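Local structure of putative ketosteroid isomerase (Parabacteroides distasonis ATCC 8503, 3KE7) at the interface of chains A and B. The protein probably acts as an isomerase of the SnoaL-like family, on a small molecule bound in a pocket of each chain. Numbering follows the deposited sequence. Chains: chain A/B, Putative ketosteroid isomerase.

Contact 1: the interface of chains A and B. Residues chain A 78-79, 81, 92-93; chain B 44, 46, 53.
B:Lys53 lays its side chain across A:Thr92 and delivers its ammonium group NZ to the backbone of A:Arg79. The bond from B:Lys53 NZ to A:Arg79 O measures 2.7 Å and is bent, with 147° at the carbonyl oxygen and the donor tilted from the carbonyl plane. Water 1, 2.7 Å from B:Lys53 NZ, links the same amine to A:Ile78 O, and that water lies over one face of the A:Arg79 guanidinium. With its first torsion at 71° and the chain extended as far as CE, the lysine turns at its last torsion, -51°, which swings NZ toward the two carbonyls. B:Lys53 CE packs on A:Val81 CG2 at 3.8 Å. Without the lysine's long arm, as with an alanine here, A:Arg79 O would probably lose its donor from chain B, the water its bridging amine, and A:Val81 CG2 its neighbour. A:Thr92 OG1 touches B:Ile44 CG2 at 3.4 Å, while the methyl A:Thr92 CG2 rests against B:Phe46 CE2 at 3.8 Å. B:Ile44 splits its branches: CG2 meets the threonine, and B:Ile44 CD1 reaches tip to tip toward A:Val81 CG1 at 4.1 Å. The far end of the B:Phe46 ring points at the backbone of A:Phe93, whose N lies at the ring edge. Chain A contributes strands 80-85 and 88-99 and the turn residue A:Arg79; chain B contributes strand 43-46 and the loop carrying B:Lys53, at a two-fold interface.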
loop_
_atom_site.group_PDB
_atom_site.type_symbol
_atom_site.label_atom_id
_atom_site.label_comp_id
_atom_site.label_asym_id
_atom_site.label_seq_id
_atom_site.Cartn_x
_atom_site.Cartn_y
_atom_site.Cartn_z
ATOM N N ILE A 78 13.161 0.384 -9.222
ATOM C CA ILE A 78 12.686 0.684 -10.542
ATOM C C ILE A 78 11.414 1.530 -10.500
ATOM O O ILE A 78 10.387 1.178 -9.857
ATOM C CB ILE A 78 12.373 -0.615 -11.284
ATOM C CG1 ILE A 78 13.626 -1.496 -11.356
ATOM C CG2 ILE A 78 11.784 -0.362 -12.696
ATOM C CD1 ILE A 78 13.380 -2.935 -11.818
ATOM N N ARG A 79 11.520 2.658 -11.167
ATOM C CA ARG A 79 10.477 3.604 -11.371
ATOM C C ARG A 79 9.663 3.966 -10.078
ATOM O O ARG A 79 8.456 3.893 -10.037
ATOM C CB ARG A 79 9.601 3.046 -12.508
ATOM C CG ARG A 79 9.157 4.049 -13.438
ATOM C CD ARG A 79 8.536 3.468 -14.659
ATOM N NE ARG A 79 7.369 2.674 -14.344
ATOM C CZ ARG A 79 7.341 1.338 -14.247
ATOM N NH1 ARG A 79 8.428 0.590 -14.498
ATOM N NH2 ARG A 79 6.195 0.738 -13.910
ATOM N N VAL A 81 7.498 5.888 -7.582
ATOM C CA VAL A 81 6.501 6.939 -7.676
ATOM C C VAL A 81 6.123 7.394 -6.290
ATOM O O VAL A 81 5.901 6.553 -5.407
ATOM C CB VAL A 81 5.227 6.469 -8.431
ATOM C CG1 VAL A 81 4.092 7.512 -8.341
ATOM C CG2 VAL A 81 5.552 6.154 -9.896
ATOM N N THR A 92 5.510 3.933 -4.184
ATOM C CA THR A 92 5.373 2.658 -4.845
ATOM C C THR A 92 6.566 2.404 -5.757
ATOM O O THR A 92 7.084 3.334 -6.407
ATOM C CB THR A 92 4.065 2.579 -5.634
ATOM O OG1 THR A 92 3.960 3.694 -6.543
ATOM C CG2 THR A 92 2.818 2.510 -4.712
ATOM N N PHE A 93 7.025 1.160 -5.790
ATOM C CA PHE A 93 8.144 0.806 -6.663
ATOM C C PHE A 93 8.208 -0.666 -6.890
ATOM O O PHE A 93 7.566 -1.446 -6.186
ATOM C CB PHE A 93 9.473 1.324 -6.069
ATOM C CG PHE A 93 9.791 0.840 -4.681
ATOM C CD1 PHE A 93 9.313 1.534 -3.590
ATOM C CD2 PHE A 93 10.604 -0.263 -4.464
ATOM C CE1 PHE A 93 9.619 1.148 -2.324
ATOM C CE2 PHE A 93 10.919 -0.677 -3.182
ATOM C CZ PHE A 93 10.398 0.027 -2.109
ATOM N N ILE B 44 -1.964 4.038 -9.032
ATOM C CA ILE B 44 -0.912 3.065 -9.166
ATOM C C ILE B 44 -1.513 1.745 -8.695
ATOM O O ILE B 44 -2.145 1.674 -7.661
ATOM C CB ILE B 44 0.314 3.431 -8.285
ATOM C CG1 ILE B 44 0.876 4.805 -8.620
ATOM C CG2 ILE B 44 1.392 2.341 -8.354
ATOM C CD1 ILE B 44 1.374 4.946 -9.961
ATOM N N PHE B 46 -0.852 -2.708 -8.298
ATOM C CA PHE B 46 -0.129 -3.949 -8.324
ATOM C C PHE B 46 -1.076 -5.129 -8.122
ATOM O O PHE B 46 -2.004 -5.069 -7.322
ATOM C CB PHE B 46 0.844 -4.093 -7.135
ATOM C CG PHE B 46 1.928 -3.067 -7.004
ATOM C CD1 PHE B 46 3.186 -3.248 -7.585
ATOM C CD2 PHE B 46 1.765 -1.969 -6.181
ATOM C CE1 PHE B 46 4.249 -2.357 -7.333
ATOM C CE2 PHE B 46 2.864 -1.080 -5.979
ATOM C CZ PHE B 46 4.063 -1.297 -6.528
ATOM N N LYS B 53 4.459 -2.436 -12.035
ATOM C CA LYS B 53 3.222 -1.805 -11.619
ATOM C C LYS B 53 2.533 -1.013 -12.752
ATOM O O LYS B 53 3.183 -0.496 -13.681
ATOM C CB LYS B 53 3.415 -0.892 -10.382
ATOM C CG LYS B 53 4.187 0.413 -10.664
ATOM C CD LYS B 53 4.654 0.996 -9.397
ATOM C CE LYS B 53 5.240 2.393 -9.521
ATOM N NZ LYS B 53 6.285 2.464 -10.587
HETATM O O HOH W 1 7.907 0.266 -10.903
#

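Contact 2: the interface of chains A and B. Residues chain A 83, 90, 92, 109; chain B 44, 46, 124, 126.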
loop_
_atom_site.group_PDB
_atom_site.type_symbol
_atom_site.label_atom_id
_atom_site.label_comp_id
_atom_site.label_asym_id
_atom_site.label_seq_id
_atom_site.Cartn_x
_atom_site.Cartn_y
_atom_site.Cartn_z
ATOM N N GLN A 83 3.342 9.795 -4.495
ATOM C CA GLN A 83 2.109 10.560 -4.570
ATOM C C GLN A 83 2.005 11.300 -3.241
ATOM O O GLN A 83 1.953 10.682 -2.171
ATOM C CB GLN A 83 0.874 9.624 -4.691
ATOM C CG GLN A 83 0.856 8.860 -5.990
ATOM C CD GLN A 83 -0.042 7.649 -5.901
ATOM O OE1 GLN A 83 0.218 6.721 -5.146
ATOM N NE2 GLN A 83 -1.104 7.655 -6.671
ATOM N N VAL A 90 2.703 8.488 -0.544
ATOM C CA VAL A 90 2.590 7.072 -0.968
ATOM C C VAL A 90 3.709 6.752 -1.911
ATOM O O VAL A 90 3.803 7.353 -2.987
ATOM C CB VAL A 90 1.281 6.799 -1.678
ATOM C CG1 VAL A 90 1.215 5.300 -1.999
ATOM C CG2 VAL A 90 0.052 7.238 -0.761
ATOM N N THR A 92 5.510 3.933 -4.184
ATOM C CA THR A 92 5.373 2.658 -4.845
ATOM C C THR A 92 6.566 2.404 -5.757
ATOM O O THR A 92 7.084 3.334 -6.407
ATOM C CB THR A 92 4.065 2.579 -5.634
ATOM O OG1 THR A 92 3.960 3.694 -6.543
ATOM C CG2 THR A 92 2.818 2.510 -4.712
ATOM N N THR A 109 4.575 -1.123 -1.675
ATOM C CA THR A 109 3.856 0.114 -1.343
ATOM C C THR A 109 4.208 0.495 0.079
ATOM O O THR A 109 3.971 -0.287 1.015
ATOM C CB THR A 109 2.345 -0.102 -1.386
ATOM O OG1 THR A 109 2.012 -0.562 -2.686
ATOM C CG2 THR A 109 1.562 1.231 -1.050
ATOM N N ILE B 44 -1.964 4.038 -9.032
ATOM C CA ILE B 44 -0.912 3.065 -9.166
ATOM C C ILE B 44 -1.513 1.745 -8.695
ATOM O O ILE B 44 -2.145 1.674 -7.661
ATOM C CB ILE B 44 0.314 3.431 -8.285
ATOM C CG1 ILE B 44 0.876 4.805 -8.620
ATOM C CG2 ILE B 44 1.392 2.341 -8.354
ATOM C CD1 ILE B 44 1.374 4.946 -9.961
ATOM N N PHE B 46 -0.852 -2.708 -8.298
ATOM C CA PHE B 46 -0.129 -3.949 -8.324
ATOM C C PHE B 46 -1.076 -5.129 -8.122
ATOM O O PHE B 46 -2.004 -5.069 -7.322
ATOM C CB PHE B 46 0.844 -4.093 -7.135
ATOM C CG PHE B 46 1.928 -3.067 -7.004
ATOM C CD1 PHE B 46 3.186 -3.248 -7.585
ATOM C CD2 PHE B 46 1.765 -1.969 -6.181
ATOM C CE1 PHE B 46 4.249 -2.357 -7.333
ATOM C CE2 PHE B 46 2.864 -1.080 -5.979
ATOM C CZ PHE B 46 4.063 -1.297 -6.528
ATOM N N GLN B 124 -4.126 4.256 -5.033
ATOM C CA GLN B 124 -3.170 3.150 -5.017
ATOM C C GLN B 124 -3.850 1.876 -4.603
ATOM O O GLN B 124 -4.603 1.859 -3.633
ATOM C CB GLN B 124 -2.008 3.448 -4.047
ATOM C CG GLN B 124 -0.853 2.459 -4.110
ATOM C CD GLN B 124 -1.026 1.117 -3.407
ATOM O OE1 GLN B 124 -0.269 0.220 -3.693
ATOM N NE2 GLN B 124 -2.031 0.991 -2.467
ATOM N N HIS B 126 -2.809 -2.357 -4.027
ATOM C CA HIS B 126 -1.824 -3.434 -3.981
ATOM C C HIS B 126 -2.517 -4.700 -3.510
ATOM O O HIS B 126 -2.889 -4.820 -2.347
ATOM C CB HIS B 126 -0.658 -3.082 -3.031
ATOM C CG HIS B 126 0.568 -3.956 -3.182
ATOM N ND1 HIS B 126 1.847 -3.462 -2.957
ATOM C CD2 HIS B 126 0.715 -5.285 -3.442
ATOM C CE1 HIS B 126 2.717 -4.464 -3.090
ATOM N NE2 HIS B 126 2.068 -5.557 -3.442
#
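A:Thr109 and B:Gln124 meet through a short hydrogen bond, the threonine hydroxyl OG1 giving its proton to the amide oxygen OE1 at 2.6 Å. The donor stands 47° out of the carbonyl plane, so it approaches from above the amide. The same hydroxyl, A:Thr109 OG1, is also hydrogen-bonded to B:His126 ND1 at 2.9 Å; with its proton spent on the glutamine, it would probably accept from the imidazole. A first torsion of -58° sets OG1 beside its own backbone N and toward both partners, while the methyl turns to the glutamine amide, A:Thr109 CG2 lying 3.5 Å from B:Gln124 CD. Apolar contacts continue along the glutamine chain, which bends at its second torsion. B:Gln124 CG packs against the methyl CG2 of A:Thr92 at 3.7 Å, the two side chains passing in opposite directions, and touches A:Val90 CG1 more loosely at 4.1 Å. A:Gln83 runs past B:Ile44 and sets its amide against the ethyl branch, A:Gln83 CD lying 4.0 Å from B:Ile44 CG1. The amide planes of A:Gln83 and B:Gln124 are 71° apart, without a hydrogen bond between them. Strands 80-85, 88-99 and 102-114 of chain A here face strands 43-46 and 120-129 of chain B, sheet surface against sheet surface.

Contact 3: the interface of chains A and B. Residues chain A 93, 107-109, 128; chain B 46, 126.
B:His126 and A:Ser128 are joined by a short hydrogen bond, imidazole NE2 to hydroxyl OG at 2.6 Å, with OG in the plane of the ring at its edge. Both ring nitrogens thus have hydroxyl partners on chain A, since ND1 meets A:Thr109 across the ring, and this pairing probably fixes the rotation of the ring. Which of the two, NE2 or OG, is the donor is not decided by the structure. On the serine side, A:Asn107 ND2 donates to A:Ser128 OG at 3.1 Å, nearly straight at 159° and in the plane of its own amide, so the asparagine, itself in contact with B:Phe46, probably also helps to position the hydroxyl. The serine places OG between its backbone N and carbonyl carbon, at a first torsion of 66°, where it can serve both neighbours. Apolar packing centres on A:Asn107 CB, which lies 3.5 Å from B:Phe46 CD1, the amide plane inclined 53° to the ring. A:Asn107 CB also touches B:His126 CE1, at 3.7 Å, so one methylene serves both rings. Two oxygens make close polar contacts with the ring rim that are not hydrogen bonds: A:Asn107 OD1 at 3.3 Å from B:Phe46 CD1, and the backbone A:Cys108 O at 3.4 Å from B:Phe46 CZ. Strands 88-99, 102-114 and 120-129 of chain A form this surface, met by B:Phe46 from strand 43-46 and B:His126 from strand 120-129.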
loop_
_atom_site.group_PDB
_atom_site.type_symbol
_atom_site.label_atom_id
_atom_site.label_comp_id
_atom_site.label_asym_id
_atom_site.label_seq_id
_atom_site.Cartn_x
_atom_site.Cartn_y
_atom_site.Cartn_z
ATOM N N PHE A 93 7.025 1.160 -5.790
ATOM C CA PHE A 93 8.144 0.806 -6.663
ATOM C C PHE A 93 8.208 -0.666 -6.890
ATOM O O PHE A 93 7.566 -1.446 -6.186
ATOM C CB PHE A 93 9.473 1.324 -6.069
ATOM C CG PHE A 93 9.791 0.840 -4.681
ATOM C CD1 PHE A 93 9.313 1.534 -3.590
ATOM C CD2 PHE A 93 10.604 -0.263 -4.464
ATOM C CE1 PHE A 93 9.619 1.148 -2.324
ATOM C CE2 PHE A 93 10.919 -0.677 -3.182
ATOM C CZ PHE A 93 10.398 0.027 -2.109
ATOM N N ASN A 107 7.391 -6.111 -5.472
ATOM C CA ASN A 107 6.446 -4.987 -5.493
ATOM C C ASN A 107 6.422 -4.391 -4.118
ATOM O O ASN A 107 6.416 -5.145 -3.113
ATOM C CB ASN A 107 5.032 -5.518 -5.751
ATOM C CG ASN A 107 4.893 -6.245 -7.049
ATOM O OD1 ASN A 107 5.278 -5.767 -8.097
ATOM N ND2 ASN A 107 4.251 -7.419 -6.991
ATOM N N CYS A 108 6.372 -3.072 -4.010
ATOM C CA CYS A 108 6.291 -2.445 -2.710
ATOM C C CYS A 108 5.415 -1.210 -2.703
ATOM O O CYS A 108 5.531 -0.356 -3.565
ATOM C CB CYS A 108 7.676 -2.047 -2.206
ATOM S SG CYS A 108 7.679 -1.415 -0.491
ATOM N N THR A 109 4.575 -1.123 -1.675
ATOM C CA THR A 109 3.856 0.114 -1.343
ATOM C C THR A 109 4.208 0.495 0.079
ATOM O O THR A 109 3.971 -0.287 1.015
ATOM C CB THR A 109 2.345 -0.102 -1.386
ATOM O OG1 THR A 109 2.012 -0.562 -2.686
ATOM C CG2 THR A 109 1.562 1.231 -1.050
ATOM N N SER A 128 5.299 -7.565 -1.790
ATOM C CA SER A 128 4.881 -8.813 -2.465
ATOM C C SER A 128 5.851 -9.188 -3.549
ATOM O O SER A 128 6.591 -8.343 -4.026
ATOM C CB SER A 128 3.473 -8.705 -3.024
ATOM O OG SER A 128 3.315 -7.777 -4.074
ATOM N N PHE B 46 -0.852 -2.708 -8.298
ATOM C CA PHE B 46 -0.129 -3.949 -8.324
ATOM C C PHE B 46 -1.076 -5.129 -8.122
ATOM O O PHE B 46 -2.004 -5.069 -7.322
ATOM C CB PHE B 46 0.844 -4.093 -7.135
ATOM C CG PHE B 46 1.928 -3.067 -7.004
ATOM C CD1 PHE B 46 3.186 -3.248 -7.585
ATOM C CD2 PHE B 46 1.765 -1.969 -6.181
ATOM C CE1 PHE B 46 4.249 -2.357 -7.333
ATOM C CE2 PHE B 46 2.864 -1.080 -5.979
ATOM C CZ PHE B 46 4.063 -1.297 -6.528
ATOM N N HIS B 126 -2.809 -2.357 -4.027
ATOM C CA HIS B 126 -1.824 -3.434 -3.981
ATOM C C HIS B 126 -2.517 -4.700 -3.510
ATOM O O HIS B 126 -2.889 -4.820 -2.347
ATOM C CB HIS B 126 -0.658 -3.082 -3.031
ATOM C CG HIS B 126 0.568 -3.956 -3.182
ATOM N ND1 HIS B 126 1.847 -3.462 -2.957
ATOM C CD2 HIS B 126 0.715 -5.285 -3.442
ATOM C CE1 HIS B 126 2.717 -4.464 -3.090
ATOM N NE2 HIS B 126 2.068 -5.557 -3.442
#

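The three contacts form one continuous patch: the C-alpha centres of contact 1 lie about 6 Å from those of contact 2 and about 7 Å from those of contact 3, with contacts 2 and 3 about 6 Å apart. B:Phe46 belongs to all three. A:Thr92 and B:Ile44 tie contact 1 to contact 2, A:Phe93 ties it to contact 3, and A:Thr109 and B:His126 bridge contacts 2 and 3. Two-fold symmetry repeats the patch with the chains exchanged. Such a sheet-to-sheet pairing would suit a dimer, although the structure alone does not show that it forms in solution.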